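Long-range contacts in cystathionine gamma-synthase (Xanthomonas oryzae pv. oryzae KACC 10331, PDB 6LD7), which probably makes cystathionine on the pathway to methionine, as a pyridoxal phosphate-dependent enzyme of the trans-sulfuration family: residues Thr181-Thr186 and Phe198-Val203; Ser312-Gly317 and Asp368-Leu373. The protein carries 1 engineered substitution. One frame throughout, in Å; residues are numbered along the deposited sequence.

Contact 1. Residues Thr181-Thr186 and Phe198-Val203; sequences TVVDNT and FGADLV
The carboxylate of Asp201 is turned edge-on to the start of Thr181-Thr186: its OD2 accepts the backbone N of Thr181 on the anti lone pair, at 2.8 Å and 158°. The other oxygen, OD1, is taken by Arg225 in a salt bridge, so both ends of this buried flat group are held and its rotation is probably fixed. With chi1 -59°, CG of Asp201 lies beside its own backbone N, which brings the acid back to the backbone N of Thr181; the two side chains cross at about a right angle. A water closes a small circuit here, accepting from Thr181 OG1 at 2.8 Å and donating to Asp201 OD2 at 2.9 Å. The carbonyl of Thr181 is the next flat group: Leu202 N meets its O in the carbonyl plane at 3.1 Å, and Asp201 N adds a weak bond to the same atom. One step on, Val183 N binds Leu202 O at 2.9 Å, from a position tilted 28° out of the carbonyl plane. This alternation, with Val182 paired to Leu202 and Val183 to Val203, is that of adjacent parallel strands. Val182 CG2 packs on Leu202 CB (3.8 Å) on one face of the sheet. Val183 and Val203 face the other way: Val183 CG2 touches Ala200 CB of the preceding loop, and Val203 CG2 comes within 3.5 Å of Asn185 CB. At the strand end, Asp184 OD1 accepts from Thr186 N, an Asx turn, and also from Thr186 OG1, while its OD2 lies near N1 of the modified residue at 209, which places the turn at the cofactor. Strand 151-155 flanks 180-184 across from 202-206, and helix 167-176 packs through Ala174 on Thr181 and Ile171 on Ala200.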
# COMPACT_ATOMS: atom_id res chain seq x y z
N THR C 181 6.05 -6.05 -36.73
CA THR C 181 4.66 -6.16 -36.24
C THR C 181 4.61 -6.01 -34.71
O THR C 181 5.49 -6.56 -34.00
CB THR C 181 4.10 -7.51 -36.68
OG1 THR C 181 5.11 -8.48 -36.35
CG2 THR C 181 3.82 -7.43 -38.16
N VAL C 182 3.58 -5.32 -34.26
CA VAL C 182 3.25 -5.18 -32.84
C VAL C 182 1.82 -5.67 -32.66
O VAL C 182 0.95 -5.23 -33.39
CB VAL C 182 3.47 -3.74 -32.30
CG1 VAL C 182 2.68 -2.64 -32.99
CG2 VAL C 182 3.13 -3.70 -30.81
N VAL C 183 1.59 -6.57 -31.71
CA VAL C 183 0.22 -7.03 -31.43
C VAL C 183 -0.23 -6.53 -30.08
O VAL C 183 0.44 -6.80 -29.05
CB VAL C 183 0.17 -8.55 -31.49
CG1 VAL C 183 -1.26 -9.03 -31.34
CG2 VAL C 183 0.82 -9.06 -32.77
N ASP C 184 -1.40 -5.93 -30.07
CA ASP C 184 -2.11 -5.54 -28.83
C ASP C 184 -2.91 -6.76 -28.40
O ASP C 184 -3.95 -6.94 -28.98
CB ASP C 184 -2.98 -4.31 -29.04
CG ASP C 184 -3.54 -3.77 -27.73
OD1 ASP C 184 -3.64 -4.61 -26.77
OD2 ASP C 184 -3.90 -2.55 -27.69
N ASN C 185 -2.41 -7.48 -27.39
CA ASN C 185 -2.92 -8.77 -26.87
C ASN C 185 -3.73 -8.58 -25.57
O ASN C 185 -3.91 -9.52 -24.81
CB ASN C 185 -1.73 -9.72 -26.67
CG ASN C 185 -2.12 -11.20 -26.61
OD1 ASN C 185 -1.45 -12.01 -25.91
ND2 ASN C 185 -3.23 -11.52 -27.27
N THR C 186 -4.29 -7.40 -25.35
CA THR C 186 -5.00 -7.03 -24.13
C THR C 186 -6.20 -7.92 -23.93
O THR C 186 -6.33 -8.39 -22.81
CB THR C 186 -5.44 -5.57 -24.14
OG1 THR C 186 -4.26 -4.77 -24.17
CG2 THR C 186 -6.26 -5.23 -22.93
N PHE C 198 3.92 -16.65 -33.40
CA PHE C 198 3.61 -16.48 -34.82
C PHE C 198 4.65 -15.57 -35.46
O PHE C 198 4.47 -15.18 -36.60
CB PHE C 198 2.18 -15.94 -34.94
CG PHE C 198 1.13 -16.90 -34.46
CD1 PHE C 198 0.64 -17.88 -35.29
CD2 PHE C 198 0.62 -16.85 -33.19
CE1 PHE C 198 -0.27 -18.82 -34.86
CE2 PHE C 198 -0.32 -17.77 -32.77
CZ PHE C 198 -0.76 -18.76 -33.61
N GLY C 199 5.68 -15.14 -34.75
CA GLY C 199 6.79 -14.35 -35.33
C GLY C 199 6.63 -12.84 -35.15
O GLY C 199 7.46 -12.09 -35.64
N ALA C 200 5.66 -12.37 -34.39
CA ALA C 200 5.55 -10.91 -34.08
C ALA C 200 6.81 -10.37 -33.42
O ALA C 200 7.41 -11.11 -32.63
CB ALA C 200 4.35 -10.62 -33.21
N ASP C 201 7.16 -9.10 -33.67
CA ASP C 201 8.33 -8.47 -33.04
C ASP C 201 8.00 -8.08 -31.61
O ASP C 201 8.87 -8.26 -30.71
CB ASP C 201 8.80 -7.32 -33.89
CG ASP C 201 9.17 -7.79 -35.30
OD1 ASP C 201 10.22 -8.43 -35.41
OD2 ASP C 201 8.36 -7.54 -36.29
N LEU C 202 6.77 -7.65 -31.39
CA LEU C 202 6.39 -7.04 -30.13
C LEU C 202 5.00 -7.50 -29.79
O LEU C 202 4.11 -7.55 -30.69
CB LEU C 202 6.39 -5.51 -30.27
CG LEU C 202 7.75 -4.86 -30.50
CD1 LEU C 202 7.57 -3.49 -31.13
CD2 LEU C 202 8.50 -4.76 -29.19
N VAL C 203 4.75 -7.59 -28.51
CA VAL C 203 3.38 -7.75 -28.03
C VAL C 203 3.21 -6.75 -26.89
O VAL C 203 4.15 -6.55 -26.08
CB VAL C 203 3.10 -9.23 -27.69
CG1 VAL C 203 3.99 -9.78 -26.59
CG2 VAL C 203 1.69 -9.34 -27.18
O HOH W 1 7.01 -8.87 -38.43

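Contact 2. Residues Ser312-Gly317 and Asp368-Leu373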
# COMPACT_ATOMS: atom_id res chain seq x y z
N SER C 312 -20.30 -9.07 -27.44
CA SER C 312 -21.33 -8.06 -27.73
C SER C 312 -22.56 -8.73 -28.31
O SER C 312 -22.41 -9.76 -28.93
CB SER C 312 -20.77 -7.00 -28.68
OG SER C 312 -19.78 -6.30 -28.00
N PHE C 313 -23.69 -8.03 -28.24
CA PHE C 313 -24.96 -8.49 -28.79
C PHE C 313 -25.85 -7.26 -29.06
O PHE C 313 -25.76 -6.22 -28.36
CB PHE C 313 -25.55 -9.57 -27.85
CG PHE C 313 -26.18 -9.04 -26.59
CD1 PHE C 313 -25.40 -8.79 -25.49
CD2 PHE C 313 -27.50 -8.67 -26.55
CE1 PHE C 313 -25.93 -8.23 -24.35
CE2 PHE C 313 -28.06 -8.14 -25.40
CZ PHE C 313 -27.28 -7.96 -24.29
N GLU C 314 -26.62 -7.35 -30.13
CA GLU C 314 -27.62 -6.34 -30.55
C GLU C 314 -28.97 -6.72 -29.99
O GLU C 314 -29.45 -7.80 -30.29
CB GLU C 314 -27.70 -6.27 -32.06
CG GLU C 314 -26.50 -5.54 -32.60
CD GLU C 314 -26.36 -5.60 -34.09
OE1 GLU C 314 -25.23 -5.25 -34.57
OE2 GLU C 314 -27.39 -5.97 -34.76
N LEU C 315 -29.49 -5.88 -29.12
CA LEU C 315 -30.81 -6.07 -28.50
C LEU C 315 -31.83 -5.45 -29.45
O LEU C 315 -31.53 -4.44 -30.05
CB LEU C 315 -30.77 -5.38 -27.14
CG LEU C 315 -32.01 -5.48 -26.31
CD1 LEU C 315 -32.20 -6.90 -25.84
CD2 LEU C 315 -31.83 -4.56 -25.12
N GLU C 316 -32.89 -6.17 -29.70
CA GLU C 316 -34.08 -5.75 -30.47
C GLU C 316 -34.75 -4.60 -29.71
O GLU C 316 -34.89 -4.67 -28.45
CB GLU C 316 -35.00 -6.98 -30.63
CG GLU C 316 -36.20 -6.69 -31.51
CD GLU C 316 -35.81 -6.22 -32.90
OE1 GLU C 316 -35.07 -6.98 -33.57
OE2 GLU C 316 -36.16 -5.06 -33.29
N GLY C 317 -35.27 -3.63 -30.44
CA GLY C 317 -36.12 -2.56 -29.88
C GLY C 317 -35.26 -1.35 -29.69
O GLY C 317 -34.09 -1.30 -30.16
N ASP C 368 -27.21 1.33 -32.20
CA ASP C 368 -27.80 1.84 -30.95
C ASP C 368 -28.19 0.70 -30.01
O ASP C 368 -28.28 0.92 -28.78
CB ASP C 368 -28.95 2.80 -31.28
CG ASP C 368 -28.45 4.15 -31.84
OD1 ASP C 368 -27.20 4.39 -31.95
OD2 ASP C 368 -29.30 4.92 -32.21
N GLY C 369 -28.50 -0.44 -30.59
CA GLY C 369 -28.91 -1.65 -29.87
C GLY C 369 -27.71 -2.47 -29.35
O GLY C 369 -27.99 -3.49 -28.64
N LEU C 370 -26.44 -2.09 -29.66
CA LEU C 370 -25.30 -2.97 -29.32
C LEU C 370 -24.93 -2.80 -27.85
O LEU C 370 -24.82 -1.65 -27.35
CB LEU C 370 -24.11 -2.66 -30.22
CG LEU C 370 -22.93 -3.61 -30.02
CD1 LEU C 370 -23.25 -4.98 -30.60
CD2 LEU C 370 -21.70 -3.07 -30.67
N LEU C 371 -24.81 -3.91 -27.13
CA LEU C 371 -24.30 -3.94 -25.74
C LEU C 371 -23.08 -4.85 -25.69
O LEU C 371 -23.07 -5.87 -26.41
CB LEU C 371 -25.41 -4.42 -24.79
CG LEU C 371 -26.55 -3.42 -24.56
CD1 LEU C 371 -27.76 -4.10 -23.96
CD2 LEU C 371 -26.10 -2.30 -23.65
N ARG C 372 -22.07 -4.43 -24.94
CA ARG C 372 -20.83 -5.17 -24.70
C ARG C 372 -20.78 -5.67 -23.26
O ARG C 372 -21.00 -4.89 -22.34
CB ARG C 372 -19.62 -4.32 -25.05
CG ARG C 372 -18.33 -5.11 -25.01
CD ARG C 372 -17.15 -4.17 -25.13
NE ARG C 372 -16.94 -3.48 -23.85
CZ ARG C 372 -16.08 -2.48 -23.70
NH1 ARG C 372 -15.30 -2.16 -24.70
NH2 ARG C 372 -15.89 -1.95 -22.50
N LEU C 373 -20.51 -6.96 -23.13
CA LEU C 373 -20.31 -7.61 -21.85
C LEU C 373 -18.85 -7.93 -21.66
O LEU C 373 -18.28 -8.60 -22.50
CB LEU C 373 -21.11 -8.91 -21.79
CG LEU C 373 -22.58 -8.79 -22.00
CD1 LEU C 373 -23.25 -10.15 -21.88
CD2 LEU C 373 -23.21 -7.84 -21.02
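Ser312 opens the contact opposite Arg372, in a non-hydrogen-bonded antiparallel pair whose CA atoms stand 4.2 Å apart. Its OG lies alongside the aliphatic start of the arginine, 3.5 Å from Arg372 CG, but its hydrogen bond goes to Pro160 O. Ser312 CB also meets Leu370 CD1. Arg372 NH2 is hydrogen-bonded to a triethylene glycol molecule, probably from the crystallisation liquor. Phe313 comes next, in a hydrogen-bonded pair with Leu371: Phe313 N donates to Leu371 O at 2.9 Å, and Leu371 N returns a nearly straight bond to Phe313 O (2.8 Å). With chi1 77°, the ring stands between its own backbone N and carbonyl carbon, and its far end is brought back over the partner strand. There CE1 touches Leu371 CB at 3.9 Å, CZ reaches Leu371 CD1, and Leu373 CD1 approaches the ring obliquely. The pairing joins the neighbouring inner strands 310-315 and 370-374 of the five-stranded mixed sheet in the C-terminal part of the chain, with strands 283-287 and 344-346 on their outer sides; the short segments run at 148° to each other. Glu314 then returns to the face of Ser312 and pairs with Leu370, whose CD1 packs on Glu314 CG at 3.9 Å; the acid extends beyond CG, and its OE1 is hydrogen-bonded to Tyr287 OH. At Leu315 the backbone N bonds Gly369 O at 2.9 Å, coming from above the carbonyl plane, 39° out of it. Gly369, which has no side chain, lies close against the backbone of Leu315 here. The leucine points toward the partner segment, where CD2 lies 4.3 Å from Leu371 CD1, and Ala321 and Phe325 of helix 319-327 also touch it.

Both contacts are buried strand pairings, yet they belong to different sheets: contact 1 lies in the seven-stranded sheet, about 11 Å from the chain centre, and contact 2 in the five-stranded one, about 22 Å out on the opposite side of that centre. Their centres are 30 Å apart and they share no residue. Contact 1 joins parallel neighbours separated by only 11 residues without helix or strand; contact 2 joins antiparallel strands across 50 residues that include both. The chemistry differs too: in 181-186/198-203 a buried acid and a water supplement the backbone bonds at one end, and the other end lies near the cofactor, whereas backbone bonds and a phenylalanine-leucine cluster hold 312-317/368-373.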